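Local coordinates for protein DegT/DnrJ/EryC1/StrS aminotransferase (Brucella abortus 2308, PDB 4QGR) that probably transfers amino groups between substrates with the help of the cofactor pyridoxal 5'-phosphate, which it binds, at residues E53-E58 with Q173-K178; G148-Y153 with V182-F187; T67-M72 with V190-F195. All coordinates share one frame; numbering follows the deposited sequence.

Contact 1: E53-E58 with Q173-K178; sequences EYLGVE and QSIGGK. With PLP (pyridoxal-5'-phosphate), chain E.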
# COMPACT_ATOMS: atom_id res chain seq x y z
N GLU A 53 -23.62 0.75 -5.25
CA GLU A 53 -25.08 0.56 -5.17
C GLU A 53 -25.52 -0.08 -3.90
O GLU A 53 -26.53 0.29 -3.35
CB GLU A 53 -25.58 -0.25 -6.38
CG GLU A 53 -25.33 0.58 -7.62
CD GLU A 53 -26.34 0.38 -8.73
OE1 GLU A 53 -27.49 -0.07 -8.44
OE2 GLU A 53 -25.97 0.71 -9.87
N TYR A 54 -24.71 -1.01 -3.40
CA TYR A 54 -24.98 -1.67 -2.13
C TYR A 54 -25.01 -0.65 -0.99
O TYR A 54 -25.88 -0.69 -0.10
CB TYR A 54 -23.90 -2.75 -1.84
CG TYR A 54 -24.15 -3.49 -0.55
CD1 TYR A 54 -25.25 -4.37 -0.41
CD2 TYR A 54 -23.33 -3.32 0.55
CE1 TYR A 54 -25.49 -5.03 0.79
CE2 TYR A 54 -23.55 -3.99 1.73
CZ TYR A 54 -24.65 -4.82 1.85
OH TYR A 54 -24.88 -5.47 3.03
N LEU A 55 -24.05 0.27 -1.01
CA LEU A 55 -23.92 1.22 0.08
C LEU A 55 -24.74 2.50 -0.14
O LEU A 55 -24.81 3.34 0.75
CB LEU A 55 -22.45 1.64 0.24
CG LEU A 55 -21.46 0.57 0.61
CD1 LEU A 55 -20.03 1.12 0.65
CD2 LEU A 55 -21.83 -0.09 1.92
N GLY A 56 -25.28 2.66 -1.34
CA GLY A 56 -25.94 3.91 -1.73
C GLY A 56 -25.06 5.13 -1.81
O GLY A 56 -25.48 6.23 -1.46
N VAL A 57 -23.83 4.97 -2.27
CA VAL A 57 -22.94 6.13 -2.41
C VAL A 57 -22.58 6.23 -3.88
O VAL A 57 -22.46 5.20 -4.57
CB VAL A 57 -21.66 6.01 -1.57
CG1 VAL A 57 -22.00 5.81 -0.10
CG2 VAL A 57 -20.79 4.90 -2.06
N GLU A 58 -22.41 7.45 -4.36
CA GLU A 58 -22.23 7.68 -5.80
C GLU A 58 -20.85 7.28 -6.29
O GLU A 58 -20.70 6.88 -7.45
CB GLU A 58 -22.43 9.15 -6.13
CG GLU A 58 -23.83 9.66 -5.84
CD GLU A 58 -24.02 11.12 -6.23
OE1 GLU A 58 -23.52 11.54 -7.30
OE2 GLU A 58 -24.68 11.83 -5.44
N GLN A 173 -14.54 -1.60 9.87
CA GLN A 173 -15.13 -2.78 10.49
C GLN A 173 -16.60 -2.87 10.25
O GLN A 173 -17.26 -3.76 10.82
CB GLN A 173 -14.87 -2.77 12.00
CG GLN A 173 -13.40 -2.96 12.36
CD GLN A 173 -13.12 -2.89 13.86
OE1 GLN A 173 -13.94 -3.25 14.71
NE2 GLN A 173 -11.94 -2.44 14.19
N SER A 174 -17.18 -1.98 9.43
CA SER A 174 -18.64 -1.85 9.45
C SER A 174 -19.34 -1.98 8.10
O SER A 174 -20.49 -1.60 7.98
CB SER A 174 -19.03 -0.53 10.07
OG SER A 174 -18.46 0.54 9.36
N ILE A 175 -18.68 -2.51 7.08
CA ILE A 175 -19.40 -2.72 5.79
C ILE A 175 -20.49 -3.79 5.97
O ILE A 175 -20.21 -4.90 6.43
CB ILE A 175 -18.44 -2.98 4.61
CG1 ILE A 175 -17.51 -1.78 4.41
CG2 ILE A 175 -19.22 -3.27 3.32
CD1 ILE A 175 -18.19 -0.46 4.18
N GLY A 176 -21.74 -3.44 5.65
CA GLY A 176 -22.90 -4.27 5.96
C GLY A 176 -23.72 -3.72 7.06
O GLY A 176 -24.90 -4.07 7.17
N GLY A 177 -23.11 -2.86 7.90
CA GLY A 177 -23.83 -2.20 8.96
C GLY A 177 -24.66 -1.03 8.43
O GLY A 177 -24.39 -0.50 7.35
N LYS A 178 -25.68 -0.67 9.19
CA LYS A 178 -26.49 0.48 8.87
C LYS A 178 -27.18 1.08 10.07
O LYS A 178 -27.34 0.44 11.09
CB LYS A 178 -27.49 0.14 7.77
CG LYS A 178 -28.39 -1.00 8.08
CD LYS A 178 -29.46 -1.12 7.01
CE LYS A 178 -29.63 -2.55 6.59
NZ LYS A 178 -30.83 -2.75 5.71
N1 PLP E . -9.34 1.27 10.94
C2 PLP E . -9.84 0.32 11.75
C2A PLP E . -10.92 0.63 12.75
C3 PLP E . -9.36 -1.08 11.57
O3 PLP E . -9.89 -2.03 12.33
C4 PLP E . -8.25 -1.33 10.62
C4A PLP E . -7.67 -2.64 10.23
O4A PLP E . -8.34 -3.64 10.11
C5 PLP E . -7.79 -0.19 9.81
C6 PLP E . -8.37 1.06 10.02
C5A PLP E . -6.68 -0.37 8.80
O4P PLP E . -7.08 -1.19 7.69
P PLP E . -6.00 -2.11 6.93
O1P PLP E . -6.65 -2.56 5.63
O2P PLP E . -4.73 -1.31 6.78
O3P PLP E . -5.86 -3.29 7.91
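Tyr54 and Leu55 at the end of helix 42-55 touch the 173-178 loop at two points, by van der Waals contact alone. Tyr54 and Gly176 form the first: the phenol oxygen Tyr54 OH comes within 3.7 Å of Gly176 CA, and the glycine lies at the edge of the ring, near its plane, so the ring does not stack on the loop. With CG anti to the backbone N (chi1 -179°), the tyrosine reaches out from the end of its helix to the backbone of Gly176. The second point is aliphatic. Leu55 CD1 approaches Ile175 CD1 at 4.3 Å, methyl against methyl, and Phe211 of strand 208-212 packs on both side chains. Across the two segments the buried surface comes to 146 Å², a modest sum that agrees with the small number of touching atoms.

Both segments change direction here. Helix 42-55 stops in a Schellman motif whose C-prime residue is Gly56, at positive phi; Val57 N bonds back to Gly52 O, while the accompanying Gly56 N to Glu53 O bond is weak. In the other segment, residues 174 to 177 make a type II beta turn, closed by Gly177 N to Ser174 O at 2.9 Å. This segment follows strand 166-170 of the large mixed sheet, the PLP-binding core of a fold type I (aspartate aminotransferase-like) enzyme.

Polar bonding is directed outward from the pair of segments. Tyr54 OH is hydrogen-bonded to Glu261, and Gly176 O to Arg292. The extended chain of Gln173 carries its amide to the cofactor: Gln173 NE2 donates to PLP O3 over 2.8 Å, nearly straight at 165°. The same nitrogen is also hydrogen-bonded to Tyr323 OH, and Gln173 OE1 pairs with Phe147 N, so both ends of the amide are engaged and its orientation is restrained.

Contact 2: G148-Y153 with V182-F187; sequences GLAASY and VMCGAF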
# COMPACT_ATOMS: atom_id res chain seq x y z
N GLY A 148 -18.23 -2.85 14.08
CA GLY A 148 -19.34 -2.90 13.09
C GLY A 148 -20.51 -2.02 13.37
O GLY A 148 -21.44 -1.92 12.53
N LEU A 149 -20.49 -1.33 14.52
CA LEU A 149 -21.61 -0.53 14.99
C LEU A 149 -21.41 0.93 14.61
O LEU A 149 -20.37 1.50 14.96
CB LEU A 149 -21.70 -0.64 16.50
CG LEU A 149 -22.85 0.12 17.22
CD1 LEU A 149 -24.16 -0.45 16.77
CD2 LEU A 149 -22.66 0.02 18.74
N ALA A 150 -22.39 1.55 13.93
CA ALA A 150 -22.22 2.92 13.46
C ALA A 150 -22.09 3.89 14.64
O ALA A 150 -22.82 3.80 15.64
CB ALA A 150 -23.37 3.36 12.57
N ALA A 151 -21.15 4.81 14.50
CA ALA A 151 -20.96 5.91 15.45
C ALA A 151 -22.14 6.91 15.37
O ALA A 151 -23.02 6.81 14.49
CB ALA A 151 -19.64 6.61 15.18
N SER A 152 -22.12 7.91 16.24
CA SER A 152 -23.27 8.81 16.37
C SER A 152 -23.17 9.98 15.44
O SER A 152 -22.88 11.08 15.88
CB SER A 152 -23.42 9.28 17.80
OG SER A 152 -23.82 8.17 18.58
N TYR A 153 -23.39 9.74 14.14
CA TYR A 153 -23.03 10.73 13.12
C TYR A 153 -23.85 12.03 13.17
O TYR A 153 -23.32 13.07 12.78
CB TYR A 153 -23.03 10.12 11.70
CG TYR A 153 -21.85 9.19 11.59
CD1 TYR A 153 -20.56 9.72 11.44
CD2 TYR A 153 -22.00 7.82 11.70
CE1 TYR A 153 -19.44 8.90 11.40
CE2 TYR A 153 -20.87 6.99 11.66
CZ TYR A 153 -19.60 7.54 11.53
OH TYR A 153 -18.43 6.77 11.54
N VAL A 182 -29.23 4.29 6.51
CA VAL A 182 -28.07 4.79 5.82
C VAL A 182 -26.99 3.74 6.08
O VAL A 182 -26.82 3.30 7.20
CB VAL A 182 -27.66 6.16 6.34
CG1 VAL A 182 -26.36 6.58 5.67
CG2 VAL A 182 -28.78 7.17 6.03
N MET A 183 -26.35 3.28 5.01
CA MET A 183 -25.32 2.24 5.16
C MET A 183 -24.01 2.84 5.70
O MET A 183 -23.53 3.87 5.22
CB MET A 183 -25.02 1.62 3.80
CG MET A 183 -26.22 0.93 3.14
SD MET A 183 -26.85 -0.51 4.03
CE MET A 183 -25.67 -1.75 3.51
N CYS A 184 -23.36 2.10 6.60
CA CYS A 184 -22.02 2.44 7.00
C CYS A 184 -21.14 2.50 5.77
O CYS A 184 -21.20 1.65 4.89
CB CYS A 184 -21.46 1.43 7.99
SG CYS A 184 -22.27 1.49 9.61
N GLY A 185 -20.31 3.52 5.72
CA GLY A 185 -19.62 3.91 4.50
C GLY A 185 -20.11 5.21 3.90
O GLY A 185 -19.32 5.93 3.22
N ALA A 186 -21.36 5.54 4.17
CA ALA A 186 -22.02 6.64 3.55
C ALA A 186 -22.19 7.87 4.49
O ALA A 186 -22.89 8.83 4.13
CB ALA A 186 -23.39 6.17 3.02
N PHE A 187 -21.58 7.83 5.68
CA PHE A 187 -21.55 8.94 6.62
C PHE A 187 -20.32 9.86 6.41
O PHE A 187 -19.36 9.51 5.71
CB PHE A 187 -21.59 8.41 8.05
CG PHE A 187 -22.86 7.64 8.39
CD1 PHE A 187 -24.04 8.32 8.69
CD2 PHE A 187 -22.87 6.25 8.42
CE1 PHE A 187 -25.19 7.61 9.04
CE2 PHE A 187 -24.02 5.53 8.75
CZ PHE A 187 -25.19 6.23 9.06
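Tyr153 and Phe187 make the tight part of this contact, laying their rings almost parallel with an interplanar angle of 11° but slid so far that they barely overlap. The centroids stand 4.6 Å apart, and the offset brings a methylene, not a ring, over the middle of the tyrosine. Phe187 CB sits 3.6 Å from the centroid of the Tyr153 ring and only 10° off its normal, a well-centred CH-pi contact. In return, Tyr153 CD2 lies over one face of the phenylalanine, toward the rim, at 3.4 Å from Phe187 CG. Although the ring planes nearly match, the two side chains cross at about a right angle. Phe187 CG is turned beside its backbone N, anti to the carbonyl carbon (chi1 -63°), and Tyr153 CG likewise, which brings the rings together. Val182 CG1 packs on the opposite face of Phe187, which is therefore held between its own segment and Tyr153.

Beside this pair the contact thins to one methyl: Ala150 CB touches Cys184 SG at 3.7 Å, and only at 4.4 Å, obliquely, does it near Phe187 CE2. The tight aromatic pair is also where the contact reaches solvent, through the partly exposed Phe187, while Ala150, Tyr153 and Cys184 are buried. No hydrogen bond joins the two segments; the tyrosine hydroxyl is instead bonded to Asp145, whose carboxylate also receives Ala151 N.

Residues 183 to 186 form a type II beta turn, closed by Ala186 N to Met183 O at 2.9 Å, and Glu169 of strand 166-170 accepts from both Gly185 N and Phe187 N. The aromatic pair ties the start of helix 153-163 to the turn after strand 182-183, an edge strand of a small antiparallel sheet, beside the large mixed sheet characteristic of fold type I PLP enzymes.

Contact 3: T67-M72 with V190-F195; sequences TDALQM and VGATSF. With PLP (pyridoxal-5'-phosphate), chain E.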
# COMPACT_ATOMS: atom_id res chain seq x y z
N THR A 67 -5.74 1.64 5.71
CA THR A 67 -4.91 2.67 6.34
C THR A 67 -4.72 3.79 5.30
O THR A 67 -5.01 4.99 5.56
CB THR A 67 -3.55 2.09 6.78
OG1 THR A 67 -3.78 1.04 7.73
CG2 THR A 67 -2.69 3.17 7.40
N ASP A 68 -4.29 3.39 4.11
CA ASP A 68 -4.26 4.30 2.96
C ASP A 68 -5.58 5.06 2.79
O ASP A 68 -5.59 6.26 2.41
CB ASP A 68 -3.98 3.56 1.63
CG ASP A 68 -2.58 2.92 1.52
OD1 ASP A 68 -1.74 2.85 2.49
OD2 ASP A 68 -2.34 2.36 0.43
N ALA A 69 -6.69 4.35 2.98
CA ALA A 69 -8.02 4.87 2.80
C ALA A 69 -8.37 6.01 3.72
O ALA A 69 -9.16 6.87 3.33
CB ALA A 69 -9.06 3.78 2.91
N LEU A 70 -7.74 6.05 4.88
CA LEU A 70 -7.88 7.16 5.83
C LEU A 70 -6.88 8.28 5.56
O LEU A 70 -7.20 9.46 5.74
CB LEU A 70 -7.65 6.64 7.26
CG LEU A 70 -8.65 5.58 7.76
CD1 LEU A 70 -8.14 4.88 9.00
CD2 LEU A 70 -9.96 6.29 8.10
N GLN A 71 -5.67 7.91 5.12
CA GLN A 71 -4.63 8.89 4.82
C GLN A 71 -5.02 9.76 3.62
O GLN A 71 -4.84 10.98 3.65
CB GLN A 71 -3.32 8.18 4.50
CG GLN A 71 -2.15 9.08 4.11
CD GLN A 71 -0.89 8.25 3.82
OE1 GLN A 71 -0.87 7.04 4.08
NE2 GLN A 71 0.10 8.85 3.18
N MET A 72 -5.48 9.15 2.55
CA MET A 72 -5.68 9.95 1.34
C MET A 72 -6.65 11.12 1.47
O MET A 72 -6.39 12.22 0.95
CB MET A 72 -6.00 9.05 0.15
CG MET A 72 -4.79 8.20 -0.26
SD MET A 72 -5.11 7.32 -1.80
CE MET A 72 -5.95 5.82 -1.28
N VAL A 190 -16.63 11.64 3.67
CA VAL A 190 -15.99 10.53 2.99
C VAL A 190 -15.91 9.37 3.99
O VAL A 190 -15.72 9.58 5.20
CB VAL A 190 -14.57 10.94 2.48
CG1 VAL A 190 -13.67 11.27 3.64
CG2 VAL A 190 -13.92 9.93 1.57
N GLY A 191 -16.09 8.16 3.47
CA GLY A 191 -15.95 6.96 4.24
C GLY A 191 -14.74 6.19 3.78
O GLY A 191 -14.32 6.30 2.64
N ALA A 192 -14.21 5.38 4.69
CA ALA A 192 -13.05 4.55 4.46
C ALA A 192 -13.30 3.12 4.95
O ALA A 192 -13.89 2.94 6.02
CB ALA A 192 -11.85 5.12 5.22
N THR A 193 -12.79 2.13 4.22
CA THR A 193 -12.82 0.77 4.75
C THR A 193 -11.59 -0.05 4.34
O THR A 193 -10.76 0.37 3.51
CB THR A 193 -14.11 0.02 4.37
OG1 THR A 193 -14.30 -1.14 5.20
CG2 THR A 193 -14.06 -0.44 2.94
N SER A 194 -11.53 -1.21 4.97
CA SER A 194 -10.51 -2.21 4.81
C SER A 194 -11.15 -3.47 4.29
O SER A 194 -12.22 -3.84 4.77
CB SER A 194 -9.92 -2.53 6.20
OG SER A 194 -9.02 -3.63 6.05
N PHE A 195 -10.38 -4.21 3.45
CA PHE A 195 -10.76 -5.52 2.96
C PHE A 195 -9.75 -6.53 3.46
O PHE A 195 -9.55 -7.59 2.89
CB PHE A 195 -10.89 -5.52 1.43
CG PHE A 195 -11.92 -4.56 0.89
CD1 PHE A 195 -13.20 -4.49 1.41
CD2 PHE A 195 -11.60 -3.69 -0.13
CE1 PHE A 195 -14.13 -3.59 0.94
CE2 PHE A 195 -12.54 -2.79 -0.63
CZ PHE A 195 -13.79 -2.73 -0.11
N1 PLP E . -9.34 1.27 10.94
C2 PLP E . -9.84 0.32 11.75
C2A PLP E . -10.92 0.63 12.75
C3 PLP E . -9.36 -1.08 11.57
O3 PLP E . -9.89 -2.03 12.33
C4 PLP E . -8.25 -1.33 10.62
C4A PLP E . -7.67 -2.64 10.23
O4A PLP E . -8.34 -3.64 10.11
C5 PLP E . -7.79 -0.19 9.81
C6 PLP E . -8.37 1.06 10.02
C5A PLP E . -6.68 -0.37 8.80
O4P PLP E . -7.08 -1.19 7.69
P PLP E . -6.00 -2.11 6.93
O1P PLP E . -6.65 -2.56 5.63
O2P PLP E . -4.73 -1.31 6.78
O3P PLP E . -5.86 -3.29 7.91
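Ser194 OG and Thr67 OG1 hold the cofactor phosphate from the two segments, each through a different oxygen: Ser194 OG donates to PLP O1P at 2.6 Å, and Thr67 OG1 to PLP O2P at 2.7 Å. Thr67 N adds a weak bond to PLP O2P, long at 3.3 Å and bent to 121°; the same N-H is also bonded to Asn65 OD1. A chi1 of 174° swings Ser194 OG away from its backbone N to the phosphate; it also accepts from Tyr196 N, which should help to fix it. Gly66 N, Lys199 NZ and Asn242 ND2 of the second subunit bond PLP too, so the pocket is shared between the two chains.

Away from the phosphate, the segments meet through small apolar groups. Ala69 CB lies 3.9 Å from Ala192 CB, and Leu70 CD2 comes closer to the same methyl, at 3.6 Å. Leu70 CD1 lies 4.0 Å from PLP C6, so the two branches touch strand and cofactor. Ala69 O, buried by this contact, has no hydrogen-bonding partner in the model.

Helix 68-72 runs roughly antiparallel to strand 190-194, at 157° with axes 7.4 Å apart, a close approach allowed by the two alanines. The strand lies in the large mixed sheet between 166-170 and 208-212, while helix 94-101 packs against Thr67 and Leu70.

From the N terminus, the chain first supplies the end of helix 42-55 to contact 1, then helix 68-76 to contact 3, and next the 148-153 loop to contact 2. The partners return in the order 173-178, 182-187 and 190-195, closing contacts 1, 2 and 3 in turn. Contact 1 therefore crosses both others, whereas contact 2 falls wholly within the loop of contact 3. Contacts 1 and 2 adjoin directly, Gly177 O lying 2.9 Å from Cys184 N as a probable hydrogen bond. Contacts 1 and 3 meet through Ile175 and Thr193. Together the three tie the end of helix 42-55, strand 182-183 of the small antiparallel sheet and strand 190-194 of the large sheet around the cofactor pocket.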